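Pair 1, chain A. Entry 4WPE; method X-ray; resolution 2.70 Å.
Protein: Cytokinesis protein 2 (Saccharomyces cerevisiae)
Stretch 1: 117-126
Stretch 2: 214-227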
# COMPACT_ATOMS: atom_id res chain seq x y z
N ASN A 117 -29.14 -8.50 -8.97
CA ASN A 117 -29.95 -8.94 -10.10
C ASN A 117 -30.13 -10.46 -10.12
O ASN A 117 -31.18 -10.96 -10.51
CB ASN A 117 -29.34 -8.45 -11.41
CG ASN A 117 -29.42 -6.95 -11.56
OD1 ASN A 117 -30.33 -6.32 -11.03
ND2 ASN A 117 -28.46 -6.37 -12.28
N LEU A 118 -29.09 -11.18 -9.72
CA LEU A 118 -29.19 -12.63 -9.57
C LEU A 118 -30.25 -12.95 -8.53
O LEU A 118 -31.10 -13.82 -8.74
CB LEU A 118 -27.85 -13.24 -9.16
CG LEU A 118 -26.83 -13.51 -10.26
CD1 LEU A 118 -25.81 -14.52 -9.78
CD2 LEU A 118 -27.52 -13.99 -11.53
N GLN A 119 -30.19 -12.25 -7.40
CA GLN A 119 -31.16 -12.41 -6.32
C GLN A 119 -32.59 -12.17 -6.81
O GLN A 119 -33.51 -12.91 -6.44
CB GLN A 119 -30.83 -11.45 -5.18
CG GLN A 119 -31.84 -11.47 -4.04
CD GLN A 119 -31.97 -12.83 -3.39
OE1 GLN A 119 -30.98 -13.53 -3.21
NE2 GLN A 119 -33.19 -13.20 -3.03
N ALA A 120 -32.78 -11.15 -7.63
CA ALA A 120 -34.11 -10.83 -8.15
C ALA A 120 -34.64 -11.98 -9.01
O ALA A 120 -35.80 -12.38 -8.87
CB ALA A 120 -34.07 -9.54 -8.95
N ARG A 121 -33.79 -12.51 -9.88
CA ARG A 121 -34.20 -13.61 -10.75
C ARG A 121 -34.47 -14.86 -9.94
O ARG A 121 -35.43 -15.59 -10.19
CB ARG A 121 -33.14 -13.89 -11.81
CG ARG A 121 -33.49 -15.07 -12.71
CD ARG A 121 -32.47 -15.32 -13.80
NE ARG A 121 -32.98 -16.26 -14.79
CZ ARG A 121 -32.26 -16.76 -15.80
NH1 ARG A 121 -30.99 -16.41 -15.94
NH2 ARG A 121 -32.82 -17.61 -16.65
N TYR A 122 -33.61 -15.12 -8.95
CA TYR A 122 -33.76 -16.29 -8.10
C TYR A 122 -35.08 -16.27 -7.35
O TYR A 122 -35.75 -17.29 -7.23
CB TYR A 122 -32.60 -16.40 -7.11
CG TYR A 122 -32.86 -17.41 -6.02
CD1 TYR A 122 -32.72 -18.77 -6.28
CD2 TYR A 122 -33.27 -17.02 -4.76
CE1 TYR A 122 -32.96 -19.71 -5.29
CE2 TYR A 122 -33.52 -17.96 -3.77
CZ TYR A 122 -33.36 -19.30 -4.04
OH TYR A 122 -33.61 -20.23 -3.06
N THR A 123 -35.45 -15.10 -6.83
CA THR A 123 -36.70 -14.93 -6.10
C THR A 123 -37.90 -15.26 -6.98
O THR A 123 -38.81 -15.97 -6.56
CB THR A 123 -36.83 -13.49 -5.55
OG1 THR A 123 -35.89 -13.30 -4.48
CG2 THR A 123 -38.24 -13.25 -5.02
N THR A 124 -37.88 -14.77 -8.21
CA THR A 124 -38.94 -15.04 -9.18
C THR A 124 -39.01 -16.53 -9.52
O THR A 124 -40.10 -17.11 -9.56
CB THR A 124 -38.74 -14.23 -10.47
OG1 THR A 124 -38.80 -12.83 -10.17
CG2 THR A 124 -39.80 -14.58 -11.49
N LEU A 125 -37.86 -17.14 -9.76
CA LEU A 125 -37.79 -18.56 -10.09
C LEU A 125 -38.36 -19.43 -8.97
O LEU A 125 -39.18 -20.31 -9.22
CB LEU A 125 -36.35 -18.98 -10.38
CG LEU A 125 -35.93 -19.02 -11.85
CD1 LEU A 125 -34.56 -19.65 -11.99
CD2 LEU A 125 -36.96 -19.78 -12.67
N SER A 126 -37.92 -19.18 -7.75
CA SER A 126 -38.35 -19.96 -6.60
C SER A 126 -39.86 -19.88 -6.39
O SER A 126 -40.49 -20.86 -5.99
CB SER A 126 -37.62 -19.50 -5.34
OG SER A 126 -36.26 -19.88 -5.39
N GLN A 214 -37.11 -27.34 -18.08
CA GLN A 214 -36.75 -26.00 -18.53
C GLN A 214 -36.19 -25.15 -17.40
O GLN A 214 -35.22 -24.41 -17.59
CB GLN A 214 -37.96 -25.30 -19.15
CG GLN A 214 -38.39 -25.86 -20.50
CD GLN A 214 -39.51 -25.06 -21.12
OE1 GLN A 214 -40.35 -24.50 -20.42
NE2 GLN A 214 -39.53 -25.00 -22.45
N LEU A 215 -36.81 -25.24 -16.23
CA LEU A 215 -36.45 -24.36 -15.12
C LEU A 215 -35.13 -24.78 -14.47
O LEU A 215 -34.44 -23.95 -13.87
CB LEU A 215 -37.58 -24.31 -14.09
CG LEU A 215 -38.68 -23.28 -14.37
CD1 LEU A 215 -39.36 -23.51 -15.71
CD2 LEU A 215 -39.71 -23.27 -13.25
N SER A 216 -34.78 -26.05 -14.58
CA SER A 216 -33.49 -26.52 -14.10
C SER A 216 -32.39 -25.99 -15.00
O SER A 216 -31.26 -25.79 -14.57
CB SER A 216 -33.44 -28.04 -14.04
OG SER A 216 -33.69 -28.59 -15.32
N CYS A 217 -32.73 -25.77 -16.27
CA CYS A 217 -31.79 -25.17 -17.21
C CYS A 217 -31.61 -23.69 -16.88
O CYS A 217 -30.49 -23.17 -16.95
CB CYS A 217 -32.26 -25.35 -18.65
SG CYS A 217 -31.50 -26.74 -19.51
N GLU A 218 -32.71 -23.02 -16.53
CA GLU A 218 -32.65 -21.63 -16.08
C GLU A 218 -31.72 -21.51 -14.87
O GLU A 218 -30.94 -20.56 -14.78
CB GLU A 218 -34.04 -21.10 -15.74
CG GLU A 218 -34.90 -20.73 -16.94
CD GLU A 218 -35.94 -19.67 -16.60
OE1 GLU A 218 -35.55 -18.61 -16.06
OE2 GLU A 218 -37.14 -19.88 -16.88
N LEU A 219 -31.81 -22.46 -13.96
CA LEU A 219 -30.94 -22.49 -12.79
C LEU A 219 -29.49 -22.71 -13.19
O LEU A 219 -28.59 -22.02 -12.71
CB LEU A 219 -31.37 -23.59 -11.81
CG LEU A 219 -32.65 -23.33 -11.01
CD1 LEU A 219 -33.01 -24.54 -10.18
CD2 LEU A 219 -32.48 -22.10 -10.13
N GLN A 220 -29.26 -23.67 -14.08
CA GLN A 220 -27.92 -23.98 -14.55
C GLN A 220 -27.31 -22.80 -15.30
O GLN A 220 -26.10 -22.62 -15.33
CB GLN A 220 -27.94 -25.23 -15.43
CG GLN A 220 -26.59 -25.66 -15.95
CD GLN A 220 -26.66 -26.93 -16.76
OE1 GLN A 220 -27.38 -27.86 -16.42
NE2 GLN A 220 -25.90 -26.97 -17.86
N GLU A 221 -28.17 -21.98 -15.91
CA GLU A 221 -27.72 -20.77 -16.58
C GLU A 221 -27.38 -19.70 -15.55
O GLU A 221 -26.44 -18.92 -15.75
CB GLU A 221 -28.79 -20.26 -17.55
CG GLU A 221 -28.48 -18.91 -18.17
CD GLU A 221 -29.57 -18.44 -19.10
OE1 GLU A 221 -29.73 -19.04 -20.19
OE2 GLU A 221 -30.27 -17.46 -18.75
N MSE A 222 -28.13 -19.66 -14.46
CA MSE A 222 -27.88 -18.71 -13.38
C MSE A 222 -26.51 -18.94 -12.75
O MSE A 222 -25.70 -18.01 -12.65
CB MSE A 222 -28.95 -18.83 -12.30
CG MSE A 222 -30.31 -18.30 -12.69
SE MSE A 222 -31.35 -17.87 -11.10
CE MSE A 222 -30.21 -16.45 -10.39
N GLU A 223 -26.27 -20.17 -12.33
CA GLU A 223 -25.01 -20.52 -11.69
C GLU A 223 -23.84 -20.31 -12.65
O GLU A 223 -22.80 -19.78 -12.27
CB GLU A 223 -25.04 -21.97 -11.19
CG GLU A 223 -23.76 -22.41 -10.48
CD GLU A 223 -23.59 -21.79 -9.09
OE1 GLU A 223 -24.49 -21.05 -8.64
OE2 GLU A 223 -22.55 -22.05 -8.46
N ASN A 224 -24.02 -20.73 -13.90
CA ASN A 224 -22.98 -20.55 -14.91
C ASN A 224 -22.64 -19.08 -15.11
O ASN A 224 -21.48 -18.72 -15.28
CB ASN A 224 -23.41 -21.18 -16.24
CG ASN A 224 -22.27 -21.27 -17.23
OD1 ASN A 224 -21.95 -20.30 -17.93
ND2 ASN A 224 -21.64 -22.43 -17.30
N ALA A 225 -23.67 -18.24 -15.09
CA ALA A 225 -23.48 -16.80 -15.23
C ALA A 225 -22.87 -16.21 -13.96
O ALA A 225 -22.21 -15.18 -14.00
CB ALA A 225 -24.79 -16.11 -15.55
N ARG A 226 -23.09 -16.88 -12.84
CA ARG A 226 -22.53 -16.44 -11.56
C ARG A 226 -21.04 -16.78 -11.46
O ARG A 226 -20.22 -15.93 -11.11
CB ARG A 226 -23.29 -17.07 -10.40
CG ARG A 226 -22.72 -16.71 -9.04
CD ARG A 226 -23.33 -17.57 -7.94
NE ARG A 226 -22.51 -17.57 -6.74
CZ ARG A 226 -21.61 -18.51 -6.46
NH1 ARG A 226 -21.43 -19.53 -7.28
NH2 ARG A 226 -20.89 -18.43 -5.35
N ILE A 227 -20.69 -18.03 -11.77
CA ILE A 227 -19.30 -18.46 -11.76
C ILE A 227 -18.46 -17.64 -12.73
O ILE A 227 -17.43 -17.09 -12.35
CB ILE A 227 -19.16 -19.95 -12.12
CG1 ILE A 227 -19.98 -20.83 -11.17
CG2 ILE A 227 -17.70 -20.37 -12.10
CD1 ILE A 227 -19.55 -20.72 -9.73

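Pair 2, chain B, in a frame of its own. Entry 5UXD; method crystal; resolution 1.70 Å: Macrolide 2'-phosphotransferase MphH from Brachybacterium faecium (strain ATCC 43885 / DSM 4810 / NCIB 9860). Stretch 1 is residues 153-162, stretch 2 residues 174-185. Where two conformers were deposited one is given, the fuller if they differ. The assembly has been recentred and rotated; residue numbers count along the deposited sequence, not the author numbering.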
# COMPACT_ATOMS: atom_id res chain seq x y z
N VAL B 153 -16.58 -6.01 6.56
CA VAL B 153 -15.98 -4.71 6.27
C VAL B 153 -16.65 -3.62 7.09
O VAL B 153 -15.99 -2.82 7.77
CB VAL B 153 -16.05 -4.39 4.77
CG1 VAL B 153 -15.66 -2.94 4.52
CG2 VAL B 153 -15.15 -5.33 3.93
N ARG B 154 -17.99 -3.57 7.08
CA ARG B 154 -18.71 -2.53 7.82
C ARG B 154 -18.60 -2.74 9.32
O ARG B 154 -18.43 -1.79 10.09
CB ARG B 154 -20.17 -2.51 7.37
CG ARG B 154 -20.95 -1.29 7.76
CD ARG B 154 -22.18 -1.20 6.88
NE ARG B 154 -23.01 -0.05 7.23
CZ ARG B 154 -24.15 0.24 6.61
NH1 ARG B 154 -24.60 -0.54 5.64
NH2 ARG B 154 -24.85 1.30 6.99
N GLY B 155 -18.70 -4.00 9.76
CA GLY B 155 -18.62 -4.28 11.18
C GLY B 155 -17.26 -3.96 11.77
O GLY B 155 -17.17 -3.56 12.94
N ALA B 156 -16.20 -4.14 10.99
CA ALA B 156 -14.86 -3.81 11.46
C ALA B 156 -14.73 -2.32 11.71
O ALA B 156 -14.17 -1.89 12.73
CB ALA B 156 -13.81 -4.27 10.45
N TRP B 157 -15.26 -1.49 10.80
CA TRP B 157 -15.22 -0.06 11.04
C TRP B 157 -16.05 0.33 12.26
O TRP B 157 -15.66 1.22 13.03
CB TRP B 157 -15.69 0.69 9.80
CG TRP B 157 -14.65 0.82 8.74
CD1 TRP B 157 -14.57 0.11 7.57
CD2 TRP B 157 -13.55 1.74 8.73
NE1 TRP B 157 -13.48 0.53 6.85
CE2 TRP B 157 -12.85 1.53 7.53
CE3 TRP B 157 -13.10 2.72 9.62
CZ2 TRP B 157 -11.70 2.26 7.20
CZ3 TRP B 157 -11.96 3.44 9.29
CH2 TRP B 157 -11.28 3.21 8.09
N ARG B 158 -17.20 -0.32 12.47
CA ARG B 158 -18.00 -0.03 13.65
C ARG B 158 -17.26 -0.43 14.93
O ARG B 158 -17.24 0.33 15.91
CB ARG B 158 -19.35 -0.74 13.57
CG ARG B 158 -20.31 -0.06 12.61
CD ARG B 158 -21.51 -0.93 12.35
NE ARG B 158 -22.61 -0.21 11.70
CZ ARG B 158 -23.46 -0.75 10.84
NH1 ARG B 158 -23.37 -2.03 10.51
NH2 ARG B 158 -24.44 -0.02 10.32
N GLN B 159 -16.65 -1.61 14.93
CA GLN B 159 -15.87 -2.08 16.06
C GLN B 159 -14.67 -1.17 16.32
O GLN B 159 -14.33 -0.91 17.48
CB GLN B 159 -15.41 -3.52 15.81
CG GLN B 159 -14.46 -4.06 16.84
CD GLN B 159 -14.53 -5.57 16.94
OE1 GLN B 159 -13.60 -6.28 16.53
NE2 GLN B 159 -15.64 -6.08 17.46
N ASP B 160 -14.02 -0.76 15.23
CA ASP B 160 -12.83 0.08 15.33
C ASP B 160 -13.16 1.41 15.99
O ASP B 160 -12.42 1.89 16.85
CB ASP B 160 -12.23 0.30 13.94
CG ASP B 160 -11.53 -0.95 13.38
OD1 ASP B 160 -11.39 -1.95 14.11
OD2 ASP B 160 -11.13 -0.92 12.20
N LEU B 161 -14.26 2.03 15.56
CA LEU B 161 -14.70 3.27 16.21
C LEU B 161 -14.94 3.04 17.70
O LEU B 161 -14.59 3.88 18.53
CB LEU B 161 -15.96 3.80 15.53
CG LEU B 161 -16.62 5.02 16.18
CD1 LEU B 161 -15.63 6.17 16.26
CD2 LEU B 161 -17.87 5.43 15.43
N ALA B 162 -15.56 1.91 18.05
CA ALA B 162 -15.86 1.67 19.46
C ALA B 162 -14.58 1.44 20.26
O ALA B 162 -14.44 1.96 21.37
CB ALA B 162 -16.81 0.48 19.60
N LEU B 174 -15.89 14.90 14.88
CA LEU B 174 -15.40 13.73 14.14
C LEU B 174 -16.23 12.49 14.43
O LEU B 174 -16.52 11.70 13.52
CB LEU B 174 -13.94 13.45 14.48
CG LEU B 174 -12.99 14.51 13.95
CD1 LEU B 174 -11.60 14.25 14.47
CD2 LEU B 174 -13.03 14.53 12.41
N ARG B 175 -16.59 12.26 15.70
CA ARG B 175 -17.40 11.09 16.01
C ARG B 175 -18.74 11.14 15.27
O ARG B 175 -19.17 10.13 14.70
CB ARG B 175 -17.63 10.99 17.52
CG ARG B 175 -18.53 9.84 17.90
CD ARG B 175 -18.88 9.86 19.39
NE ARG B 175 -17.74 9.50 20.23
CZ ARG B 175 -17.30 8.25 20.41
NH1 ARG B 175 -17.88 7.24 19.79
NH2 ARG B 175 -16.26 8.03 21.20
N GLU B 176 -19.38 12.30 15.24
CA GLU B 176 -20.69 12.39 14.59
C GLU B 176 -20.57 12.19 13.08
O GLU B 176 -21.40 11.50 12.48
CB GLU B 176 -21.34 13.73 14.94
CG GLU B 176 -21.65 13.82 16.42
CD GLU B 176 -22.00 15.22 16.89
OE1 GLU B 176 -22.23 15.38 18.11
OE2 GLU B 176 -22.06 16.16 16.06
N ARG B 177 -19.55 12.78 12.45
CA ARG B 177 -19.32 12.51 11.03
C ARG B 177 -19.20 11.02 10.77
O ARG B 177 -19.83 10.48 9.85
CB ARG B 177 -18.04 13.20 10.56
CG ARG B 177 -17.94 13.17 9.05
CD ARG B 177 -16.67 13.81 8.53
NE ARG B 177 -16.56 13.63 7.08
CZ ARG B 177 -15.64 14.21 6.32
NH1 ARG B 177 -14.75 15.02 6.87
NH2 ARG B 177 -15.61 13.99 5.01
N TRP B 178 -18.37 10.34 11.56
CA TRP B 178 -18.09 8.93 11.27
C TRP B 178 -19.30 8.05 11.57
O TRP B 178 -19.52 7.05 10.87
CB TRP B 178 -16.86 8.48 12.05
CG TRP B 178 -15.64 9.25 11.63
CD1 TRP B 178 -15.42 9.83 10.41
CD2 TRP B 178 -14.48 9.52 12.43
NE1 TRP B 178 -14.19 10.46 10.40
CE2 TRP B 178 -13.59 10.28 11.63
CE3 TRP B 178 -14.10 9.21 13.74
CZ2 TRP B 178 -12.35 10.71 12.10
CZ3 TRP B 178 -12.87 9.64 14.20
CH2 TRP B 178 -12.02 10.40 13.39
N GLU B 179 -20.10 8.41 12.58
CA GLU B 179 -21.31 7.65 12.85
C GLU B 179 -22.32 7.79 11.71
O GLU B 179 -23.01 6.83 11.35
CB GLU B 179 -21.92 8.09 14.18
CG GLU B 179 -21.19 7.52 15.40
CD GLU B 179 -21.59 8.19 16.70
OE1 GLU B 179 -22.07 9.34 16.67
OE2 GLU B 179 -21.41 7.56 17.77
N ALA B 180 -22.42 8.99 11.13
CA ALA B 180 -23.31 9.20 10.00
C ALA B 180 -22.84 8.43 8.77
O ALA B 180 -23.66 7.96 7.97
CB ALA B 180 -23.41 10.69 9.68
N TRP B 181 -21.52 8.30 8.60
CA TRP B 181 -20.96 7.50 7.52
C TRP B 181 -21.31 6.03 7.71
O TRP B 181 -21.79 5.36 6.78
CB TRP B 181 -19.43 7.71 7.48
CG TRP B 181 -18.64 6.75 6.65
CD1 TRP B 181 -18.92 6.36 5.38
CD2 TRP B 181 -17.41 6.10 7.01
NE1 TRP B 181 -17.95 5.50 4.93
CE2 TRP B 181 -17.02 5.31 5.92
CE3 TRP B 181 -16.63 6.09 8.17
CZ2 TRP B 181 -15.87 4.52 5.94
CZ3 TRP B 181 -15.50 5.31 8.20
CH2 TRP B 181 -15.13 4.52 7.09
N LEU B 182 -21.12 5.51 8.93
CA LEU B 182 -21.38 4.10 9.19
C LEU B 182 -22.86 3.77 9.08
O LEU B 182 -23.20 2.62 8.79
CB LEU B 182 -20.85 3.71 10.58
CG LEU B 182 -19.33 3.83 10.77
CD1 LEU B 182 -18.96 3.89 12.24
CD2 LEU B 182 -18.63 2.67 10.09
N ALA B 183 -23.73 4.76 9.27
CA ALA B 183 -25.17 4.52 9.17
C ALA B 183 -25.71 4.64 7.75
O ALA B 183 -26.84 4.18 7.49
CB ALA B 183 -25.92 5.50 10.09
N ASP B 184 -24.97 5.24 6.82
CA ASP B 184 -25.47 5.46 5.46
C ASP B 184 -25.26 4.21 4.62
O ASP B 184 -24.15 3.95 4.12
CB ASP B 184 -24.80 6.67 4.83
CG ASP B 184 -25.18 6.86 3.39
OD1 ASP B 184 -26.29 6.41 3.00
OD2 ASP B 184 -24.38 7.46 2.64
N ASP B 185 -26.34 3.45 4.43
CA ASP B 185 -26.28 2.21 3.66
C ASP B 185 -25.74 2.44 2.26
O ASP B 185 -25.13 1.54 1.68
CB ASP B 185 -27.68 1.60 3.55
CG ASP B 185 -28.13 0.91 4.81
OD1 ASP B 185 -27.31 0.66 5.73
OD2 ASP B 185 -29.34 0.61 4.89

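Both pairs are two antiparallel helices packed side by side. In pair 1 the helix axes come within 11.4 Å and their directions differ by 167°. In pair 2 the values are 10.6 Å and 159°. The central backbones superpose with an RMSD of 0.6 Å. The buried areas are nearly equal, 554 Å² in pair 1 and 548 Å² in pair 2.

Both pairs share a leucine knob. Leu A125 matches Leu B161, with CA atoms 0.2 Å apart after superposition. Each points toward the opposite helix and sits in a hole of four residues. In pair 1 the hole is Leu A215, Glu A218, Leu A219 and Met A222. In pair 2 the matching positions are Arg B175, Trp B178, Glu B179 and Leu B182. Leu A125 CD1 lies 3.7 Å from Leu A219 CD2 and 3.8 Å from Met A222 SE. Leu B161 CD2 lies 3.7 Å from Leu B182 CD1. Leu B161 CD1 meets the ring edge of Trp B178, 4.2 Å from CE3.

Met A222, a selenomethionine, matches Leu B182. Their side-chain centres differ by 0.9 Å, and each has more of its area covered by the other stretch than any other residue of its pair. Met A222 is itself a knob, held among Leu A118, Arg A121, Tyr A122 and Leu A125. Met A222 CE is 3.8 Å from Leu A118 CD2. Leu B182 is shorter, and its CD2 packs 3.6 Å from Trp B157 CB.

The position of Arg A121 and Trp B157 shows two different solutions. Arg A121 is extended, with its first three chi angles in t, and its guanidinium reaches two carboxylates. Arg A121 NH2 forms a salt bridge with Glu A218 OE1 at 3.0 Å, and Arg A121 NH1 forms one with Glu A221 OE2 at 3.1 Å. Met A222 CG lies over one face of the guanidinium, so the charged group also covers an apolar neighbour. In pair 2 tryptophans Trp B178 and Trp B181 hold the positions of those two glutamates, and Trp B157 meets Trp B181. The edge of Trp B181 points to the face of Trp B157, with planes at 68° and Trp B181 CH2 3.6 Å from Trp B157 CD2. An aromatic contact thus takes the place of a charged one.

The arginine of the salt bridge in pair 2 sits about one turn earlier. Arg B154 matches the apolar Leu A118, whose CD1 packs 3.6 Å from Arg A226 CB. Arg B154 NH2 donates to Leu B182 O at 2.8 Å, and also to Asp B185 OD1 at 2.8 Å in a salt bridge.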